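Uncharacterized protein YLR132C (Kluyveromyces marxianus, PDB 6PFQ) is a U6 snRNA phosphodiesterase of the 2H phosphodiesterase superfamily, probably acting as an exoribonuclease on the RNA. Local coordinates at residues A[34-39]-A[180-185]. Numbering follows the deposited sequence.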
loop_
_atom_site.group_PDB
_atom_site.type_symbol
_atom_site.label_atom_id
_atom_site.label_comp_id
_atom_site.label_asym_id
_atom_site.label_seq_id
_atom_site.Cartn_x
_atom_site.Cartn_y
_atom_site.Cartn_z
ATOM N N ASN A 34 12.604 -14.138 1.970
ATOM C CA ASN A 34 13.624 -13.856 2.966
ATOM C C ASN A 34 14.760 -14.885 2.940
ATOM O O ASN A 34 15.916 -14.533 3.230
ATOM C CB ASN A 34 12.977 -13.772 4.354
ATOM C CG ASN A 34 12.204 -12.486 4.536
ATOM O OD1 ASN A 34 12.521 -11.474 3.911
ATOM N ND2 ASN A 34 11.199 -12.516 5.383
ATOM N N ALA A 35 14.501 -16.110 2.485
ATOM C CA ALA A 35 15.614 -17.041 2.279
ATOM C C ALA A 35 16.576 -16.512 1.223
ATOM O O ALA A 35 17.796 -16.646 1.365
ATOM C CB ALA A 35 15.087 -18.435 1.868
ATOM N N VAL A 36 16.046 -15.897 0.163
ATOM C CA VAL A 36 16.901 -15.243 -0.825
ATOM C C VAL A 36 17.629 -14.034 -0.213
ATOM O O VAL A 36 18.817 -13.817 -0.475
ATOM C CB VAL A 36 16.079 -14.852 -2.063
ATOM C CG1 VAL A 36 16.957 -14.112 -3.047
ATOM C CG2 VAL A 36 15.450 -16.103 -2.718
ATOM N N MET A 37 16.948 -13.232 0.611
ATOM C CA MET A 37 17.655 -12.120 1.254
ATOM C C MET A 37 18.807 -12.637 2.121
ATOM O O MET A 37 19.920 -12.097 2.084
ATOM C CB MET A 37 16.700 -11.261 2.099
ATOM C CG MET A 37 15.494 -10.695 1.338
ATOM S SD MET A 37 16.015 -9.629 -0.023
ATOM C CE MET A 37 15.981 -10.806 -1.388
ATOM N N ASP A 38 18.567 -13.700 2.885
ATOM C CA ASP A 38 19.629 -14.274 3.717
ATOM C C ASP A 38 20.816 -14.715 2.876
ATOM O O ASP A 38 21.970 -14.436 3.214
ATOM C CB ASP A 38 19.100 -15.482 4.486
ATOM C CG ASP A 38 18.245 -15.100 5.651
ATOM O OD1 ASP A 38 18.347 -13.946 6.096
ATOM O OD2 ASP A 38 17.472 -15.962 6.132
ATOM N N THR A 39 20.547 -15.475 1.811
ATOM C CA THR A 39 21.617 -15.951 0.940
ATOM C C THR A 39 22.487 -14.807 0.448
ATOM O O THR A 39 23.715 -14.932 0.368
ATOM C CB THR A 39 21.003 -16.662 -0.258
ATOM O OG1 THR A 39 20.406 -17.874 0.190
ATOM C CG2 THR A 39 22.032 -16.915 -1.341
ATOM N N ARG A 180 15.693 -4.462 -5.838
ATOM C CA ARG A 180 14.571 -4.654 -6.747
ATOM C C ARG A 180 14.903 -5.716 -7.794
ATOM O O ARG A 180 14.082 -6.603 -8.087
ATOM C CB ARG A 180 14.230 -3.341 -7.435
ATOM C CG ARG A 180 13.557 -2.328 -6.480
ATOM C CD ARG A 180 13.614 -0.934 -7.098
ATOM N NE ARG A 180 12.691 -0.018 -6.410
ATOM C CZ ARG A 180 12.758 1.299 -6.524
ATOM N NH1 ARG A 180 13.742 1.837 -7.268
ATOM N NH2 ARG A 180 11.868 2.074 -5.887
ATOM N N ASN A 181 16.111 -5.656 -8.360
ATOM C CA ASN A 181 16.484 -6.669 -9.348
ATOM C C ASN A 181 16.596 -8.046 -8.715
ATOM O O ASN A 181 16.256 -9.048 -9.343
ATOM C CB ASN A 181 17.814 -6.310 -10.028
ATOM C CG ASN A 181 18.298 -7.414 -10.983
ATOM O OD1 ASN A 181 17.728 -7.612 -12.040
ATOM N ND2 ASN A 181 19.317 -8.162 -10.576
ATOM N N LEU A 182 17.121 -8.114 -7.494
ATOM C CA LEU A 182 17.315 -9.403 -6.845
ATOM C C LEU A 182 15.985 -10.106 -6.576
ATOM O O LEU A 182 15.830 -11.293 -6.892
ATOM C CB LEU A 182 18.120 -9.219 -5.562
ATOM C CG LEU A 182 18.314 -10.487 -4.740
ATOM C CD1 LEU A 182 19.094 -11.540 -5.554
ATOM C CD2 LEU A 182 18.980 -10.158 -3.380
ATOM N N VAL A 183 15.004 -9.395 -5.995
ATOM C CA VAL A 183 13.752 -10.088 -5.690
ATOM C C VAL A 183 13.052 -10.480 -6.977
ATOM O O VAL A 183 12.447 -11.573 -7.053
ATOM C CB VAL A 183 12.814 -9.282 -4.766
ATOM C CG1 VAL A 183 13.482 -9.034 -3.430
ATOM C CG2 VAL A 183 12.348 -7.950 -5.398
ATOM N N ALA A 184 13.186 -9.660 -8.030
ATOM C CA ALA A 184 12.545 -9.999 -9.299
ATOM C C ALA A 184 13.209 -11.201 -9.974
ATOM O O ALA A 184 12.526 -12.047 -10.564
ATOM C CB ALA A 184 12.561 -8.779 -10.224
ATOM N N THR A 185 14.528 -11.294 -9.927
ATOM C CA THR A 185 15.200 -12.370 -10.659
ATOM C C THR A 185 15.279 -13.667 -9.871
ATOM O O THR A 185 15.225 -14.756 -10.465
ATOM C CB THR A 185 16.628 -11.962 -11.047
ATOM O OG1 THR A 185 17.381 -11.743 -9.864
ATOM C CG2 THR A 185 16.645 -10.698 -11.827
#
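L182, V183, V36 and M37 meet where the C-terminal end of helix 20-39 lies against helix 169-186. The axes of the two short segments approach to 10.4 Å, at 126° between their N-to-C directions, and only side chains bridge them. R180, ahead of the apolar patch, makes no contact with 34-39; its guanidinium goes to D177 in a salt bridge and to the carbonyl of V104. L182 follows, with both of its methyl branches engaged. L182 CD1 lies 4.2 Å from V36 CG1, a loose touch between side chains that run past each other in opposite senses. CD2 meets the thioether methyl of M37 more closely, with 3.7 Å between L182 CD2 and M37 CE. L182 also touches H40, just beyond the end of helix 20-39. V183 offers one branch: V183 CG1, placed anti to the carbonyl carbon, comes to 3.7 Å from M37 CE. That methyl therefore sits against two successive residues of helix 169-186, and bends of the M37 chain at chi2 and at chi3 (95°) bring it there. M37 also touches L179 and F45, tying the contact to the preceding turn of helix 169-186 and to the loop after helix 20-39. L182, V183 and M37 are buried, V36 only partly. With no hydrogen bond or salt bridge between the segments, this small apolar helix-to-helix contact, away from the UMP-binding residues, joins segments 141 residues apart in the chain through dispersion and the burial of aliphatic and thioether groups.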